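Local structure of beta-hexosaminidase Amuc_2018 (Akkermansia muciniphila, 6JEB) at residues Pro202-Pro210 with Leu263-Arg271; Glu282-Phe290 with Phe306-Tyr315. The protein hydrolyses terminal non-reducing N-acetylhexosamine residues from glycans, and N-acetylglucosamine from chitobiose, as a zinc-containing family 20 glycoside hydrolase. All coordinates share one frame; numbering follows the deposited sequence. Where two conformers were deposited one is given.

Contact 1. Residues Pro202-Pro210 with Leu263-Arg271; sequences PEFFCFPKP and LWEKCPLCR. With ZN (zinc ion), chain B.
With SG anti to its carbonyl carbon (chi1 -57°) in Cys206 and anti to its backbone N (chi1 173°) in Cys267, the two thiolates converge on one zinc ion from separate parts of the chain. Cys206 SG and Cys267 SG each lie 2.3 Å from the zinc, and Cys270 SG completes the share of these segments; Cys226, from the loop before helix 230-246, is the fourth ligand. The convergence is close enough for Cys206 CB to come within 3.5 Å of Cys267 SG. Cys267 is also the N-cap of the helix that starts at Pro268: its SG accepts from Cys270 N at 3.3 Å, in a nearly straight bond (167°). The same sulfur thus binds metal and caps a helix. Cys206 SG has a second neighbour in Trp264, meeting the indole at its five-membered edge, 3.5 Å from CD1, while the indole NE1 is held by the carbonyl of Val225. Beside the metal, Phe207 points its ring at the junction of helices 262-266 and 268-277. The ring edge faces two carbonyl oxygens near its plane, Phe207 CE2 lying 3.5 Å from Leu263 O and Phe207 CZ somewhat farther from Lys266 O. Leu263 CD2 and Pro268 CD add apolar contacts to the same ring. Cys267 and Cys270 form a CxxC pair, and the whole is a Cys4 zinc site in which metal bonds tie a long loop to a helix start. Four thiolates round one zinc ion would leave the site net negative, a charge that the N-H of Cys270 donated to sulfur probably eases.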
loop_
_atom_site.group_PDB
_atom_site.type_symbol
_atom_site.label_atom_id
_atom_site.label_comp_id
_atom_site.label_asym_id
_atom_site.label_seq_id
_atom_site.Cartn_x
_atom_site.Cartn_y
_atom_site.Cartn_z
ATOM N N PRO A 202 5.274 -24.982 -13.903
ATOM C CA PRO A 202 6.738 -24.989 -14.056
ATOM C C PRO A 202 7.178 -24.683 -15.471
ATOM O O PRO A 202 8.284 -24.158 -15.676
ATOM C CB PRO A 202 7.125 -26.413 -13.634
ATOM C CG PRO A 202 5.871 -27.224 -13.862
ATOM C CD PRO A 202 4.752 -26.297 -13.489
ATOM N N GLU A 203 6.324 -24.977 -16.458
ATOM C CA GLU A 203 6.646 -24.718 -17.855
ATOM C C GLU A 203 6.830 -23.235 -18.167
ATOM O O GLU A 203 7.313 -22.915 -19.259
ATOM C CB GLU A 203 5.568 -25.320 -18.766
ATOM C CG GLU A 203 4.155 -24.744 -18.562
ATOM C CD GLU A 203 3.272 -25.606 -17.673
ATOM O OE1 GLU A 203 3.779 -26.139 -16.664
ATOM O OE2 GLU A 203 2.067 -25.762 -17.986
ATOM N N PHE A 204 6.462 -22.327 -17.258
ATOM C CA PHE A 204 6.680 -20.901 -17.492
ATOM C C PHE A 204 8.101 -20.455 -17.166
ATOM O O PHE A 204 8.417 -19.276 -17.358
ATOM C CB PHE A 204 5.725 -20.045 -16.645
ATOM C CG PHE A 204 4.261 -20.194 -16.986
ATOM C CD1 PHE A 204 3.829 -20.911 -18.097
ATOM C CD2 PHE A 204 3.305 -19.583 -16.177
ATOM C CE1 PHE A 204 2.451 -21.025 -18.387
ATOM C CE2 PHE A 204 1.937 -19.687 -16.450
ATOM C CZ PHE A 204 1.508 -20.412 -17.556
ATOM N N PHE A 205 8.963 -21.352 -16.690
ATOM C CA PHE A 205 10.241 -20.981 -16.103
ATOM C C PHE A 205 11.402 -21.557 -16.906
ATOM O O PHE A 205 11.258 -22.554 -17.619
ATOM C CB PHE A 205 10.297 -21.421 -14.633
ATOM C CG PHE A 205 9.313 -20.681 -13.775
ATOM C CD1 PHE A 205 7.962 -21.015 -13.803
ATOM C CD2 PHE A 205 9.723 -19.607 -13.006
ATOM C CE1 PHE A 205 7.037 -20.289 -13.054
ATOM C CE2 PHE A 205 8.814 -18.884 -12.245
ATOM C CZ PHE A 205 7.467 -19.223 -12.263
ATOM N N CYS A 206 12.566 -20.907 -16.775
ATOM C CA CYS A 206 13.750 -21.330 -17.522
ATOM C C CYS A 206 14.134 -22.768 -17.194
ATOM O O CYS A 206 14.561 -23.525 -18.079
ATOM C CB CYS A 206 14.927 -20.408 -17.202
ATOM S SG CYS A 206 14.641 -18.652 -17.525
ATOM N N PHE A 207 14.014 -23.152 -15.924
ATOM C CA PHE A 207 14.414 -24.473 -15.444
ATOM C C PHE A 207 13.212 -25.092 -14.741
ATOM O O PHE A 207 13.098 -25.044 -13.507
ATOM C CB PHE A 207 15.655 -24.384 -14.553
ATOM C CG PHE A 207 16.878 -23.905 -15.286
ATOM C CD1 PHE A 207 17.676 -24.803 -15.987
ATOM C CD2 PHE A 207 17.215 -22.558 -15.309
ATOM C CE1 PHE A 207 18.789 -24.375 -16.686
ATOM C CE2 PHE A 207 18.338 -22.117 -16.001
ATOM C CZ PHE A 207 19.126 -23.031 -16.688
ATOM N N PRO A 208 12.295 -25.686 -15.502
ATOM C CA PRO A 208 11.074 -26.233 -14.897
ATOM C C PRO A 208 11.386 -27.347 -13.908
ATOM O O PRO A 208 12.174 -28.260 -14.184
ATOM C CB PRO A 208 10.279 -26.750 -16.104
ATOM C CG PRO A 208 10.813 -25.974 -17.264
ATOM C CD PRO A 208 12.280 -25.787 -16.970
ATOM N N LYS A 209 10.753 -27.259 -12.741
ATOM C CA LYS A 209 10.923 -28.225 -11.662
ATOM C C LYS A 209 9.529 -28.708 -11.286
ATOM O O LYS A 209 8.845 -28.090 -10.460
ATOM C CB LYS A 209 11.658 -27.595 -10.482
ATOM C CG LYS A 209 13.077 -27.134 -10.834
ATOM C CD LYS A 209 13.641 -26.205 -9.755
ATOM C CE LYS A 209 14.945 -25.569 -10.180
ATOM N NZ LYS A 209 14.728 -24.590 -11.270
ATOM N N PRO A 210 9.064 -29.802 -11.893
ATOM C CA PRO A 210 7.703 -30.283 -11.593
ATOM C C PRO A 210 7.470 -30.605 -10.127
ATOM O O PRO A 210 6.317 -30.558 -9.677
ATOM C CB PRO A 210 7.569 -31.533 -12.474
ATOM C CG PRO A 210 8.537 -31.314 -13.585
ATOM C CD PRO A 210 9.696 -30.558 -12.988
ATOM N N LEU A 263 19.466 -17.341 -13.049
ATOM C CA LEU A 263 18.863 -18.373 -13.893
ATOM C C LEU A 263 18.613 -17.884 -15.316
ATOM O O LEU A 263 18.690 -18.685 -16.255
ATOM C CB LEU A 263 17.595 -18.951 -13.254
ATOM C CG LEU A 263 17.822 -19.699 -11.935
ATOM C CD1 LEU A 263 16.553 -20.429 -11.483
ATOM C CD2 LEU A 263 18.993 -20.672 -12.047
ATOM N N TRP A 264 18.307 -16.592 -15.500
ATOM C CA TRP A 264 18.272 -16.035 -16.850
ATOM C C TRP A 264 19.635 -16.148 -17.523
ATOM O O TRP A 264 19.725 -16.471 -18.716
ATOM C CB TRP A 264 17.846 -14.569 -16.816
ATOM C CG TRP A 264 16.367 -14.341 -16.744
ATOM C CD1 TRP A 264 15.377 -15.294 -16.659
ATOM C CD2 TRP A 264 15.701 -13.074 -16.781
ATOM N NE1 TRP A 264 14.143 -14.685 -16.622
ATOM C CE2 TRP A 264 14.314 -13.325 -16.698
ATOM C CE3 TRP A 264 16.145 -11.748 -16.874
ATOM C CZ2 TRP A 264 13.366 -12.299 -16.708
ATOM C CZ3 TRP A 264 15.205 -10.730 -16.883
ATOM C CH2 TRP A 264 13.829 -11.009 -16.796
ATOM N N GLU A 265 20.708 -15.864 -16.779
ATOM C CA GLU A 265 22.045 -15.966 -17.359
ATOM C C GLU A 265 22.316 -17.378 -17.859
ATOM O O GLU A 265 22.896 -17.558 -18.936
ATOM C CB GLU A 265 23.112 -15.546 -16.343
ATOM C CG GLU A 265 24.500 -15.333 -16.958
ATOM C CD GLU A 265 25.237 -16.634 -17.237
ATOM O OE1 GLU A 265 25.078 -17.590 -16.450
ATOM O OE2 GLU A 265 25.965 -16.702 -18.253
ATOM N N LYS A 266 21.885 -18.390 -17.096
ATOM C CA LYS A 266 22.173 -19.785 -17.414
ATOM C C LYS A 266 21.189 -20.403 -18.392
ATOM O O LYS A 266 21.523 -21.413 -19.024
ATOM C CB LYS A 266 22.152 -20.628 -16.135
ATOM C CG LYS A 266 23.294 -20.339 -15.193
ATOM C CD LYS A 266 23.190 -21.160 -13.926
ATOM C CE LYS A 266 24.357 -20.846 -12.996
ATOM N NZ LYS A 266 24.273 -21.597 -11.714
ATOM N N CYS A 267 19.998 -19.832 -18.525
ATOM C CA CYS A 267 18.943 -20.440 -19.329
ATOM C C CYS A 267 19.385 -20.603 -20.782
ATOM O O CYS A 267 19.827 -19.627 -21.405
ATOM C CB CYS A 267 17.696 -19.562 -19.272
ATOM S SG CYS A 267 16.380 -20.099 -20.398
ATOM N N PRO A 268 19.269 -21.803 -21.361
ATOM C CA PRO A 268 19.685 -21.968 -22.761
ATOM C C PRO A 268 18.832 -21.181 -23.736
ATOM O O PRO A 268 19.335 -20.779 -24.795
ATOM C CB PRO A 268 19.578 -23.486 -22.991
ATOM C CG PRO A 268 18.586 -23.943 -21.966
ATOM C CD PRO A 268 18.823 -23.071 -20.762
ATOM N N LEU A 269 17.556 -20.939 -23.414
ATOM C CA LEU A 269 16.723 -20.112 -24.280
ATOM C C LEU A 269 17.094 -18.642 -24.149
ATOM O O LEU A 269 17.231 -17.934 -25.153
ATOM C CB LEU A 269 15.246 -20.303 -23.937
ATOM C CG LEU A 269 14.708 -21.728 -24.072
ATOM C CD1 LEU A 269 13.240 -21.748 -23.661
ATOM C CD2 LEU A 269 14.885 -22.252 -25.489
ATOM N N CYS A 270 17.247 -18.161 -22.911
ATOM C CA CYS A 270 17.570 -16.750 -22.709
ATOM C C CYS A 270 18.956 -16.401 -23.239
ATOM O O CYS A 270 19.158 -15.287 -23.740
ATOM C CB CYS A 270 17.443 -16.371 -21.233
ATOM S SG CYS A 270 15.735 -16.363 -20.615
ATOM N N ARG A 271 19.918 -17.324 -23.147
ATOM C CA ARG A 271 21.251 -17.043 -23.676
ATOM C C ARG A 271 21.197 -16.686 -25.154
ATOM O O ARG A 271 21.789 -15.690 -25.584
ATOM C CB ARG A 271 22.176 -18.240 -23.454
ATOM C CG ARG A 271 22.688 -18.317 -22.045
ATOM C CD ARG A 271 23.485 -19.574 -21.817
ATOM N NE ARG A 271 24.195 -19.482 -20.550
ATOM C CZ ARG A 271 25.035 -20.397 -20.087
ATOM N NH1 ARG A 271 25.288 -21.494 -20.791
ATOM N NH2 ARG A 271 25.624 -20.204 -18.915
HETATM ZN ZN ZN B . 14.843 -18.423 -19.849
#

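Contact 2. Residues Glu282-Phe290 with Phe306-Tyr315; sequences EQEQMKAFF and FWYEGNAGIY. With ACM (acetamide), chain C.
Strand 303-307 of the catalytic barrel runs into a loop that folds back against helix 282-299, the helix preceding it in the chain, and Phe290 meets Phe306 where strand and helix pack. The pair is edge-to-face: Phe306 presents its CE2 edge over one face of Phe290, 3.5 Å from CG, with the planes at 55°. Ile314 comes to the same ring from its edge, CD1 lying 3.9 Å from Phe290 CE2, and that methyl also rests on Met286 CG. Were Phe290 reduced to an alanine, a gap would probably open between helix and strand, leaving the Phe306 edge and the Ile314 methyl without the ring they pack on. Toward the start of the helix the contact turns polar. Asn311 ND2 donates to Gln283 OE1 at 3.1 Å, in the amide plane of the asparagine and on a lone pair of the glutamine, with the N-H aimed almost directly at the oxygen (166°). The other end of the asparagine amide, OD1, accepts from Gly313 N in an Asx turn. Lys287, extended until it bends at its last torsion (chi4 65°), passes alongside Ile314 O and brings NZ to 2.8 Å from Gly313 O. One water donates both to Lys287 O, at 2.9 Å, and to Ile314 O, bridging the backbones. Next to Phe306, Trp307 lays its indole face under the acetamide methyl, C2 being 3.4 Å from CD2. Helix packing outside the strand, with a ligand-binding residue near the C-terminal end of the strand, is typical of a TIM barrel, here that of a family 20 hexosaminidase.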
loop_
_atom_site.group_PDB
_atom_site.type_symbol
_atom_site.label_atom_id
_atom_site.label_comp_id
_atom_site.label_asym_id
_atom_site.label_seq_id
_atom_site.Cartn_x
_atom_site.Cartn_y
_atom_site.Cartn_z
ATOM N N GLU A 282 21.938 -9.185 -18.204
ATOM C CA GLU A 282 20.574 -9.504 -17.822
ATOM C C GLU A 282 19.793 -8.288 -17.346
ATOM O O GLU A 282 18.565 -8.374 -17.226
ATOM C CB GLU A 282 20.562 -10.622 -16.775
ATOM C CG GLU A 282 21.001 -11.985 -17.307
ATOM C CD GLU A 282 22.491 -12.049 -17.616
ATOM O OE1 GLU A 282 23.302 -11.555 -16.800
ATOM O OE2 GLU A 282 22.852 -12.572 -18.689
ATOM N N GLN A 283 20.461 -7.157 -17.077
ATOM C CA GLN A 283 19.714 -5.930 -16.817
ATOM C C GLN A 283 19.077 -5.400 -18.094
ATOM O O GLN A 283 17.948 -4.899 -18.069
ATOM C CB GLN A 283 20.598 -4.875 -16.149
ATOM C CG GLN A 283 20.976 -5.199 -14.714
ATOM C CD GLN A 283 19.765 -5.296 -13.802
ATOM O OE1 GLN A 283 19.136 -4.287 -13.486
ATOM N NE2 GLN A 283 19.424 -6.514 -13.381
ATOM N N GLU A 284 19.782 -5.499 -19.225
ATOM C CA GLU A 284 19.151 -5.201 -20.509
ATOM C C GLU A 284 17.982 -6.141 -20.762
ATOM O O GLU A 284 16.940 -5.732 -21.283
ATOM C CB GLU A 284 20.165 -5.342 -21.644
ATOM C CG GLU A 284 21.012 -4.123 -21.908
ATOM C CD GLU A 284 21.754 -4.238 -23.223
ATOM O OE1 GLU A 284 21.126 -4.035 -24.286
ATOM O OE2 GLU A 284 22.959 -4.559 -23.192
ATOM N N GLN A 285 18.138 -7.413 -20.393
ATOM C CA GLN A 285 17.035 -8.351 -20.546
ATOM C C GLN A 285 15.860 -7.957 -19.659
ATOM O O GLN A 285 14.700 -8.030 -20.082
ATOM C CB GLN A 285 17.506 -9.762 -20.215
ATOM C CG GLN A 285 16.468 -10.812 -20.570
ATOM C CD GLN A 285 16.928 -12.227 -20.288
ATOM O OE1 GLN A 285 18.125 -12.500 -20.190
ATOM N NE2 GLN A 285 15.973 -13.137 -20.157
ATOM N N MET A 286 16.145 -7.529 -18.424
ATOM C CA MET A 286 15.089 -7.086 -17.518
ATOM C C MET A 286 14.363 -5.870 -18.080
ATOM O O MET A 286 13.130 -5.793 -18.021
ATOM C CB MET A 286 15.684 -6.767 -16.142
ATOM C CG MET A 286 14.656 -6.446 -15.046
ATOM S SD MET A 286 13.732 -7.886 -14.457
ATOM C CE MET A 286 15.027 -8.871 -13.708
ATOM N N LYS A 287 15.110 -4.907 -18.623
ATOM C CA LYS A 287 14.481 -3.741 -19.240
ATOM C C LYS A 287 13.537 -4.156 -20.364
ATOM O O LYS A 287 12.406 -3.662 -20.456
ATOM C CB LYS A 287 15.556 -2.782 -19.756
ATOM C CG LYS A 287 15.012 -1.524 -20.402
ATOM C CD LYS A 287 16.145 -0.651 -20.926
ATOM C CE LYS A 287 15.610 0.654 -21.496
ATOM N NZ LYS A 287 14.968 1.502 -20.440
ATOM N N ALA A 288 13.981 -5.075 -21.223
ATOM C CA ALA A 288 13.143 -5.527 -22.332
ATOM C C ALA A 288 11.926 -6.293 -21.831
ATOM O O ALA A 288 10.835 -6.182 -22.405
ATOM C CB ALA A 288 13.962 -6.403 -23.276
ATOM N N PHE A 289 12.096 -7.078 -20.763
ATOM C CA PHE A 289 10.976 -7.809 -20.184
ATOM C C PHE A 289 9.899 -6.849 -19.690
ATOM O O PHE A 289 8.709 -7.027 -19.976
ATOM C CB PHE A 289 11.479 -8.700 -19.041
ATOM C CG PHE A 289 10.376 -9.367 -18.268
ATOM C CD1 PHE A 289 9.695 -10.448 -18.804
ATOM C CD2 PHE A 289 10.004 -8.904 -17.009
ATOM C CE1 PHE A 289 8.659 -11.057 -18.097
ATOM C CE2 PHE A 289 8.970 -9.511 -16.300
ATOM C CZ PHE A 289 8.301 -10.592 -16.845
ATOM N N PHE A 290 10.302 -5.818 -18.946
ATOM C CA PHE A 290 9.332 -4.844 -18.461
ATOM C C PHE A 290 8.699 -4.063 -19.607
ATOM O O PHE A 290 7.506 -3.736 -19.552
ATOM C CB PHE A 290 9.990 -3.901 -17.457
ATOM C CG PHE A 290 10.233 -4.516 -16.109
ATOM C CD1 PHE A 290 9.408 -5.520 -15.626
ATOM C CD2 PHE A 290 11.278 -4.069 -15.316
ATOM C CE1 PHE A 290 9.625 -6.076 -14.366
ATOM C CE2 PHE A 290 11.499 -4.617 -14.054
ATOM C CZ PHE A 290 10.675 -5.624 -13.584
ATOM N N PHE A 306 6.429 -0.314 -10.387
ATOM C CA PHE A 306 7.485 -1.255 -10.025
ATOM C C PHE A 306 8.049 -0.906 -8.657
ATOM O O PHE A 306 8.094 0.265 -8.275
ATOM C CB PHE A 306 8.660 -1.188 -11.012
ATOM C CG PHE A 306 8.252 -1.263 -12.454
ATOM C CD1 PHE A 306 7.879 -0.113 -13.145
ATOM C CD2 PHE A 306 8.265 -2.475 -13.133
ATOM C CE1 PHE A 306 7.506 -0.175 -14.479
ATOM C CE2 PHE A 306 7.892 -2.539 -14.466
ATOM C CZ PHE A 306 7.518 -1.386 -15.138
ATOM N N TRP A 307 8.526 -1.930 -7.939
ATOM C CA TRP A 307 9.445 -1.694 -6.827
ATOM C C TRP A 307 10.779 -1.237 -7.405
ATOM O O TRP A 307 11.359 -1.927 -8.250
ATOM C CB TRP A 307 9.655 -2.972 -6.006
ATOM C CG TRP A 307 8.407 -3.532 -5.379
ATOM C CD1 TRP A 307 7.775 -4.699 -5.715
ATOM C CD2 TRP A 307 7.639 -2.954 -4.310
ATOM N NE1 TRP A 307 6.658 -4.881 -4.929
ATOM C CE2 TRP A 307 6.552 -3.823 -4.057
ATOM C CE3 TRP A 307 7.771 -1.795 -3.535
ATOM C CZ2 TRP A 307 5.604 -3.567 -3.070
ATOM C CZ3 TRP A 307 6.824 -1.538 -2.550
ATOM C CH2 TRP A 307 5.754 -2.423 -2.327
ATOM N N TYR A 308 11.265 -0.077 -6.969
ATOM C CA TYR A 308 12.539 0.425 -7.475
ATOM C C TYR A 308 13.687 -0.430 -6.951
ATOM O O TYR A 308 13.815 -0.635 -5.741
ATOM C CB TYR A 308 12.739 1.868 -7.020
ATOM C CG TYR A 308 13.971 2.508 -7.610
ATOM C CD1 TYR A 308 14.137 2.598 -8.986
ATOM C CD2 TYR A 308 14.966 3.029 -6.793
ATOM C CE1 TYR A 308 15.268 3.198 -9.540
ATOM C CE2 TYR A 308 16.106 3.627 -7.336
ATOM C CZ TYR A 308 16.247 3.706 -8.710
ATOM O OH TYR A 308 17.362 4.297 -9.266
ATOM N N GLU A 309 14.531 -0.924 -7.860
ATOM C CA GLU A 309 15.622 -1.819 -7.484
ATOM C C GLU A 309 17.004 -1.197 -7.672
ATOM O O GLU A 309 18.007 -1.916 -7.690
ATOM C CB GLU A 309 15.501 -3.178 -8.182
ATOM C CG GLU A 309 14.373 -4.040 -7.603
ATOM C CD GLU A 309 14.660 -4.502 -6.181
ATOM O OE1 GLU A 309 15.161 -5.626 -6.002
ATOM O OE2 GLU A 309 14.396 -3.738 -5.231
ATOM N N GLY A 310 17.078 0.127 -7.795
ATOM C CA GLY A 310 18.347 0.818 -7.773
ATOM C C GLY A 310 19.024 1.004 -9.114
ATOM O O GLY A 310 20.108 1.599 -9.160
ATOM N N ASN A 311 18.437 0.516 -10.202
ATOM C CA ASN A 311 18.986 0.697 -11.546
ATOM C C ASN A 311 17.917 1.409 -12.369
ATOM O O ASN A 311 17.062 0.769 -12.986
ATOM C CB ASN A 311 19.380 -0.636 -12.181
ATOM C CG ASN A 311 20.021 -0.452 -13.549
ATOM O OD1 ASN A 311 20.307 0.672 -13.962
ATOM N ND2 ASN A 311 20.248 -1.551 -14.257
ATOM N N ALA A 312 17.974 2.740 -12.388
ATOM C CA ALA A 312 16.937 3.500 -13.073
ATOM C C ALA A 312 16.867 3.182 -14.559
ATOM O O ALA A 312 15.834 3.435 -15.186
ATOM C CB ALA A 312 17.144 4.998 -12.855
ATOM N N GLY A 313 17.929 2.606 -15.128
ATOM C CA GLY A 313 17.962 2.351 -16.558
ATOM C C GLY A 313 17.004 1.279 -17.041
ATOM O O GLY A 313 16.750 1.199 -18.247
ATOM N N ILE A 314 16.463 0.451 -16.138
ATOM C CA ILE A 314 15.568 -0.623 -16.576
ATOM C C ILE A 314 14.118 -0.178 -16.724
ATOM O O ILE A 314 13.284 -0.974 -17.180
ATOM C CB ILE A 314 15.651 -1.912 -15.728
ATOM C CG1 ILE A 314 15.110 -1.693 -14.312
ATOM C CG2 ILE A 314 17.083 -2.452 -15.696
ATOM C CD1 ILE A 314 14.963 -2.996 -13.520
ATOM N N TYR A 315 13.788 1.056 -16.353
ATOM C CA TYR A 315 12.431 1.572 -16.461
ATOM C C TYR A 315 12.350 2.572 -17.606
ATOM O O TYR A 315 13.365 3.052 -18.116
ATOM C CB TYR A 315 11.990 2.220 -15.139
ATOM C CG TYR A 315 12.338 1.351 -13.948
ATOM C CD1 TYR A 315 11.581 0.220 -13.639
ATOM C CD2 TYR A 315 13.444 1.638 -13.157
ATOM C CE1 TYR A 315 11.917 -0.592 -12.560
ATOM C CE2 TYR A 315 13.787 0.840 -12.079
ATOM C CZ TYR A 315 13.018 -0.275 -11.782
ATOM O OH TYR A 315 13.366 -1.075 -10.717
HETATM C C1 ACM C . 10.128 -5.720 -1.151
HETATM O O ACM C . 10.293 -5.389 -0.020
HETATM N N ACM C . 10.486 -7.051 -1.527
HETATM C C2 ACM C . 9.566 -4.802 -2.222
HETATM O O HOH W 1 11.489 -1.169 -19.291
#

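Contacts 1 and 2 follow one another along the chain, their centres about 19 Å apart, and both belong to the family 20 catalytic domain. The centre of contact 1 lies about 31 Å from that of the chain, that of contact 2 about 21 Å, and contact 2 reaches a barrel strand. Helix 268-277, which begins in contact 1, is followed directly by helix 282-299 of contact 2, and the two contacts touch: Gln285 NE2 lies 3.3 Å from Cys270 SG and also packs on Trp264. The zinc site is thus peripheral, yet joined to the barrel through helix 282-299, and the other end of this path of packing reaches the ligand pocket.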